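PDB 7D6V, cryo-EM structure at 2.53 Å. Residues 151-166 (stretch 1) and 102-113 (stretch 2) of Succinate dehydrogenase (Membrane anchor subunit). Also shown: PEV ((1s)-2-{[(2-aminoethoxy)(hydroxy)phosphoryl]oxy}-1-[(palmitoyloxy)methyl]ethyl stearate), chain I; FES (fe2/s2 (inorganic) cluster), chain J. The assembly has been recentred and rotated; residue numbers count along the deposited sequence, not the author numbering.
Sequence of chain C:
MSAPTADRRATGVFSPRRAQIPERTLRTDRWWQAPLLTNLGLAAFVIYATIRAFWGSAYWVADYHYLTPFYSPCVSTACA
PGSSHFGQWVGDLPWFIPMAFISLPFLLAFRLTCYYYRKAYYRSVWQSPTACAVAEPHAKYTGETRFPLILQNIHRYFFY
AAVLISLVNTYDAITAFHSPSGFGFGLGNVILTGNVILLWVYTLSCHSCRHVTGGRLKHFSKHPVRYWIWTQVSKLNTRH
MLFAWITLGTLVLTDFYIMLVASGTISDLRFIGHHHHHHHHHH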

# COMPACT_ATOMS: atom_id res chain seq x y z
N LEU C 151 16.68 -8.30 31.46
CA LEU C 151 17.38 -9.57 31.50
C LEU C 151 16.80 -10.60 30.53
O LEU C 151 17.37 -11.69 30.42
CB LEU C 151 17.35 -10.14 32.92
CG LEU C 151 18.14 -9.36 33.97
CD1 LEU C 151 17.90 -9.95 35.35
CD2 LEU C 151 19.62 -9.36 33.65
N GLN C 152 15.70 -10.29 29.85
CA GLN C 152 15.16 -11.21 28.86
C GLN C 152 16.03 -11.32 27.62
O GLN C 152 15.76 -12.16 26.76
CB GLN C 152 13.75 -10.77 28.45
CG GLN C 152 12.83 -10.49 29.61
CD GLN C 152 11.97 -11.67 29.96
OE1 GLN C 152 12.38 -12.82 29.79
NE2 GLN C 152 10.76 -11.41 30.45
N ASN C 153 17.07 -10.49 27.51
CA ASN C 153 17.94 -10.47 26.34
C ASN C 153 19.03 -11.53 26.37
O ASN C 153 19.81 -11.62 25.42
CB ASN C 153 18.58 -9.08 26.20
CG ASN C 153 17.57 -8.01 25.86
OD1 ASN C 153 17.04 -7.96 24.75
ND2 ASN C 153 17.29 -7.14 26.82
N ILE C 154 19.11 -12.33 27.43
CA ILE C 154 20.09 -13.40 27.52
C ILE C 154 19.47 -14.75 27.13
O ILE C 154 19.97 -15.80 27.52
CB ILE C 154 20.73 -13.48 28.91
CG1 ILE C 154 19.67 -13.75 29.97
CG2 ILE C 154 21.47 -12.20 29.22
CD1 ILE C 154 20.21 -13.82 31.37
N HIS C 155 18.38 -14.72 26.37
CA HIS C 155 17.66 -15.94 26.03
C HIS C 155 18.52 -16.92 25.23
O HIS C 155 18.32 -18.13 25.33
CB HIS C 155 16.39 -15.60 25.26
CG HIS C 155 15.56 -16.78 24.90
ND1 HIS C 155 15.15 -17.71 25.83
CD2 HIS C 155 15.08 -17.20 23.71
CE1 HIS C 155 14.44 -18.65 25.24
NE2 HIS C 155 14.38 -18.36 23.95
N ARG C 156 19.47 -16.42 24.44
CA ARG C 156 20.29 -17.31 23.61
C ARG C 156 21.15 -18.24 24.46
O ARG C 156 21.45 -19.36 24.03
CB ARG C 156 21.15 -16.48 22.67
CG ARG C 156 22.03 -15.46 23.35
CD ARG C 156 22.76 -14.59 22.34
NE ARG C 156 21.85 -13.66 21.68
CZ ARG C 156 22.24 -12.67 20.89
NH1 ARG C 156 23.53 -12.47 20.67
NH2 ARG C 156 21.35 -11.88 20.33
N TYR C 157 21.53 -17.82 25.66
CA TYR C 157 22.34 -18.69 26.51
C TYR C 157 21.50 -19.81 27.09
O TYR C 157 21.96 -20.96 27.19
CB TYR C 157 23.00 -17.86 27.60
CG TYR C 157 24.07 -16.96 27.04
CD1 TYR C 157 25.41 -17.33 27.09
CD2 TYR C 157 23.74 -15.76 26.44
CE1 TYR C 157 26.38 -16.51 26.56
CE2 TYR C 157 24.71 -14.94 25.91
CZ TYR C 157 26.02 -15.32 25.98
OH TYR C 157 26.98 -14.50 25.45
N PHE C 158 20.26 -19.52 27.46
CA PHE C 158 19.34 -20.58 27.84
C PHE C 158 19.01 -21.46 26.64
O PHE C 158 18.70 -22.64 26.82
CB PHE C 158 18.08 -19.99 28.46
CG PHE C 158 18.34 -19.22 29.71
CD1 PHE C 158 18.92 -19.83 30.80
CD2 PHE C 158 18.03 -17.87 29.79
CE1 PHE C 158 19.18 -19.13 31.95
CE2 PHE C 158 18.28 -17.17 30.94
CZ PHE C 158 18.86 -17.79 32.02
N PHE C 159 19.09 -20.92 25.43
CA PHE C 159 18.95 -21.75 24.23
C PHE C 159 20.11 -22.73 24.10
O PHE C 159 19.89 -23.91 23.77
CB PHE C 159 18.84 -20.85 23.00
CG PHE C 159 19.09 -21.57 21.71
CD1 PHE C 159 18.17 -22.46 21.20
CD2 PHE C 159 20.25 -21.33 20.99
CE1 PHE C 159 18.40 -23.11 20.02
CE2 PHE C 159 20.48 -21.98 19.80
CZ PHE C 159 19.56 -22.87 19.32
N TYR C 160 21.33 -22.28 24.36
CA TYR C 160 22.47 -23.20 24.36
C TYR C 160 22.31 -24.28 25.43
O TYR C 160 22.56 -25.47 25.18
CB TYR C 160 23.78 -22.44 24.57
CG TYR C 160 23.97 -21.24 23.68
CD1 TYR C 160 23.55 -21.25 22.36
CD2 TYR C 160 24.58 -20.09 24.15
CE1 TYR C 160 23.73 -20.16 21.54
CE2 TYR C 160 24.77 -18.99 23.34
CZ TYR C 160 24.34 -19.03 22.03
OH TYR C 160 24.52 -17.94 21.22
N ALA C 161 21.90 -23.87 26.63
CA ALA C 161 21.66 -24.83 27.70
C ALA C 161 20.58 -25.83 27.31
O ALA C 161 20.68 -27.02 27.62
CB ALA C 161 21.29 -24.10 28.99
N ALA C 162 19.53 -25.36 26.63
CA ALA C 162 18.47 -26.24 26.18
C ALA C 162 18.95 -27.21 25.12
O ALA C 162 18.48 -28.34 25.06
CB ALA C 162 17.30 -25.41 25.65
N VAL C 163 19.89 -26.79 24.27
CA VAL C 163 20.49 -27.72 23.32
C VAL C 163 21.22 -28.84 24.07
O VAL C 163 21.08 -30.02 23.73
CB VAL C 163 21.44 -26.97 22.36
CG1 VAL C 163 22.19 -27.96 21.49
CG2 VAL C 163 20.66 -26.00 21.50
N LEU C 164 21.98 -28.48 25.10
CA LEU C 164 22.67 -29.51 25.87
C LEU C 164 21.69 -30.45 26.56
O LEU C 164 21.88 -31.68 26.56
CB LEU C 164 23.60 -28.86 26.90
CG LEU C 164 24.66 -27.91 26.35
CD1 LEU C 164 25.66 -27.55 27.42
CD2 LEU C 164 25.36 -28.51 25.14
N ILE C 165 20.63 -29.90 27.15
CA ILE C 165 19.64 -30.73 27.84
C ILE C 165 18.88 -31.61 26.85
O ILE C 165 18.52 -32.75 27.18
CB ILE C 165 18.70 -29.84 28.67
CG1 ILE C 165 19.49 -29.08 29.72
CG2 ILE C 165 17.61 -30.67 29.34
CD1 ILE C 165 18.70 -28.00 30.42
N SER C 166 18.64 -31.12 25.64
CA SER C 166 18.04 -31.95 24.60
C SER C 166 18.95 -33.10 24.22
O SER C 166 18.48 -34.21 23.95
CB SER C 166 17.71 -31.10 23.37
OG SER C 166 16.54 -30.34 23.58
C48 PEV I . 6.12 -23.82 30.43
C47 PEV I . 6.69 -23.35 31.76
C46 PEV I . 6.94 -21.84 31.74
C45 PEV I . 5.63 -21.09 31.98
C44 PEV I . 5.87 -19.79 32.74
C43 PEV I . 4.67 -18.85 32.64
C42 PEV I . 4.44 -18.13 33.95
C41 PEV I . 4.94 -16.69 33.88
C40 PEV I . 4.26 -15.81 34.91
C39 PEV I . 5.27 -14.91 35.60
C38 PEV I . 5.61 -13.73 34.70
C37 PEV I . 4.64 -12.57 34.93
C36 PEV I . 5.39 -11.27 35.16
C35 PEV I . 5.47 -10.45 33.88
C34 PEV I . 5.57 -8.97 34.19
C33 PEV I . 6.66 -8.71 35.23
C32 PEV I . 6.37 -7.44 36.00
C31 PEV I . 7.07 -6.25 35.37
O31 PEV I . 6.76 -5.89 34.28
O2 PEV I . 8.07 -5.58 36.07
C2 PEV I . 7.70 -4.29 36.43
C1 PEV I . 8.31 -3.31 35.44
O3P PEV I . 7.38 -3.09 34.42
P PEV I . 6.80 -1.56 34.19
O1P PEV I . 5.70 -1.27 35.17
O2P PEV I . 6.28 -1.43 32.78
O4P PEV I . 8.03 -0.50 34.44
C4 PEV I . 8.10 0.18 35.66
C5 PEV I . 9.57 0.31 36.05
N6 PEV I . 9.69 0.51 37.49
C3 PEV I . 8.21 -4.00 37.84
O3 PEV I . 7.85 -5.09 38.65
C11 PEV I . 8.93 -5.87 39.07
O11 PEV I . 9.78 -5.39 39.75
C12 PEV I . 9.03 -7.33 38.65
C13 PEV I . 9.34 -8.25 39.83
C14 PEV I . 8.95 -9.69 39.56
C15 PEV I . 9.46 -10.18 38.20
C16 PEV I . 10.37 -11.39 38.36
C17 PEV I . 10.17 -12.46 37.28
C18 PEV I . 9.14 -12.08 36.22
C19 PEV I . 9.69 -12.14 34.80
C20 PEV I . 11.19 -12.39 34.74
C21 PEV I . 11.63 -12.93 33.38
C22 PEV I . 12.97 -13.65 33.45
C23 PEV I . 14.16 -12.75 33.09
C24 PEV I . 15.36 -13.07 33.96
C25 PEV I . 16.13 -14.30 33.46
C26 PEV I . 16.20 -15.40 34.52
FE1 FES J . 10.87 -19.37 22.03
FE2 FES J . 13.55 -19.50 21.84
S1 FES J . 12.24 -17.84 21.24
S2 FES J . 12.18 -21.05 22.56
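Stretch 2, residues 102-113: ISLPFLLAFRLT

How does stretch 2 lie on stretch 1? Residues 104-112 form a helix that runs largely against helix 155-166, at 134° between their N-to-C directions (signed crossing angle -134°). The axes approach to 8.7 Å, and the register runs from T113 beside Q152, through F110 beside F158, to S103 beside I165.

What holds the T113 end? T113, which covers the most surface, adopts chi1 p, and its OG1 accepts a hydrogen bond from H155 ND1 at 2.5 Å. The same OG1 donates to A109 O, 2.7 Å away within its own stretch. With ND1 so engaged, H155 NE2 is left to bind FE2 of the FES cluster, also at 2.5 Å.

Where does F110 go? Its side chain, chi1 t, is a knob among H155, F158, F159 and A162. A162 CB lies over the ring face, 3.8 Å from F110 CD2, a CH-pi contact. The H155 ring is nearly parallel to it but slid aside, so the two barely overlap.

What does F158 meet in return? Its CA-to-CB bond points toward stretch 2, and A109 CB lies over its ring face, 3.4 Å from F158 CE1. Farther along, I165 CD1 reaches L107 CG at 3.8 Å and F106 CB at 3.9 Å, extending the apolar contact toward S103.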

# COMPACT_ATOMS: atom_id res chain seq x y z
N ILE C 102 19.77 -29.90 38.35
CA ILE C 102 20.76 -29.42 37.38
C ILE C 102 20.07 -28.80 36.17
O ILE C 102 20.51 -27.76 35.67
CB ILE C 102 21.69 -30.58 36.98
CG1 ILE C 102 22.58 -30.97 38.16
CG2 ILE C 102 22.52 -30.21 35.77
CD1 ILE C 102 23.51 -29.87 38.61
N SER C 103 18.99 -29.41 35.70
CA SER C 103 18.37 -29.02 34.44
C SER C 103 17.08 -28.24 34.60
O SER C 103 16.78 -27.40 33.75
CB SER C 103 18.08 -30.26 33.59
OG SER C 103 17.36 -31.22 34.34
N LEU C 104 16.29 -28.50 35.64
CA LEU C 104 15.02 -27.81 35.80
C LEU C 104 15.15 -26.29 35.85
O LEU C 104 14.34 -25.61 35.20
CB LEU C 104 14.29 -28.34 37.04
CG LEU C 104 13.69 -29.74 36.94
CD1 LEU C 104 12.95 -30.10 38.21
CD2 LEU C 104 12.77 -29.86 35.74
N PRO C 105 16.10 -25.70 36.60
CA PRO C 105 16.24 -24.23 36.53
C PRO C 105 16.52 -23.72 35.13
O PRO C 105 15.94 -22.71 34.71
CB PRO C 105 17.41 -23.95 37.48
CG PRO C 105 17.43 -25.10 38.40
CD PRO C 105 17.01 -26.28 37.60
N PHE C 106 17.36 -24.42 34.37
CA PHE C 106 17.71 -23.96 33.03
C PHE C 106 16.53 -24.07 32.08
O PHE C 106 16.31 -23.18 31.26
CB PHE C 106 18.91 -24.73 32.50
CG PHE C 106 20.20 -24.35 33.16
CD1 PHE C 106 20.91 -23.25 32.73
CD2 PHE C 106 20.70 -25.10 34.21
CE1 PHE C 106 22.10 -22.90 33.33
CE2 PHE C 106 21.89 -24.75 34.81
CZ PHE C 106 22.59 -23.65 34.38
N LEU C 107 15.76 -25.15 32.17
CA LEU C 107 14.60 -25.30 31.31
C LEU C 107 13.52 -24.28 31.67
O LEU C 107 12.87 -23.72 30.78
CB LEU C 107 14.06 -26.72 31.40
CG LEU C 107 14.95 -27.77 30.74
CD1 LEU C 107 14.55 -29.17 31.16
CD2 LEU C 107 14.89 -27.62 29.23
N LEU C 108 13.32 -24.04 32.96
CA LEU C 108 12.37 -23.02 33.39
C LEU C 108 12.78 -21.65 32.88
O LEU C 108 11.94 -20.89 32.38
CB LEU C 108 12.26 -23.02 34.91
CG LEU C 108 11.32 -21.98 35.53
CD1 LEU C 108 9.88 -22.26 35.15
CD2 LEU C 108 11.49 -21.94 37.03
N ALA C 109 14.07 -21.31 32.97
CA ALA C 109 14.54 -20.03 32.46
C ALA C 109 14.43 -19.96 30.94
O ALA C 109 14.12 -18.90 30.38
CB ALA C 109 15.97 -19.78 32.91
N PHE C 110 14.68 -21.07 30.26
CA PHE C 110 14.59 -21.11 28.80
C PHE C 110 13.17 -20.84 28.34
O PHE C 110 12.96 -20.10 27.37
CB PHE C 110 15.07 -22.47 28.29
CG PHE C 110 14.92 -22.65 26.81
CD1 PHE C 110 15.63 -21.87 25.93
CD2 PHE C 110 14.07 -23.62 26.31
CE1 PHE C 110 15.50 -22.05 24.57
CE2 PHE C 110 13.94 -23.81 24.95
CZ PHE C 110 14.65 -23.02 24.08
N ARG C 111 12.18 -21.42 29.01
CA ARG C 111 10.81 -21.16 28.61
C ARG C 111 10.28 -19.84 29.16
O ARG C 111 9.34 -19.28 28.60
CB ARG C 111 9.90 -22.31 29.03
CG ARG C 111 10.01 -23.50 28.10
CD ARG C 111 8.93 -24.51 28.35
NE ARG C 111 9.10 -25.70 27.53
CZ ARG C 111 8.36 -25.99 26.47
NH1 ARG C 111 7.39 -25.17 26.09
NH2 ARG C 111 8.58 -27.10 25.78
N LEU C 112 10.88 -19.31 30.23
CA LEU C 112 10.48 -18.02 30.75
C LEU C 112 10.99 -16.88 29.88
O LEU C 112 10.34 -15.83 29.79
CB LEU C 112 10.97 -17.85 32.18
CG LEU C 112 10.12 -17.00 33.11
CD1 LEU C 112 8.74 -17.61 33.27
CD2 LEU C 112 10.80 -16.86 34.46
N THR C 113 12.15 -17.05 29.25
CA THR C 113 12.69 -16.03 28.37
C THR C 113 12.30 -16.24 26.92
O THR C 113 12.68 -15.44 26.06
CB THR C 113 14.22 -15.97 28.49
OG1 THR C 113 14.77 -17.27 28.30
CG2 THR C 113 14.62 -15.46 29.86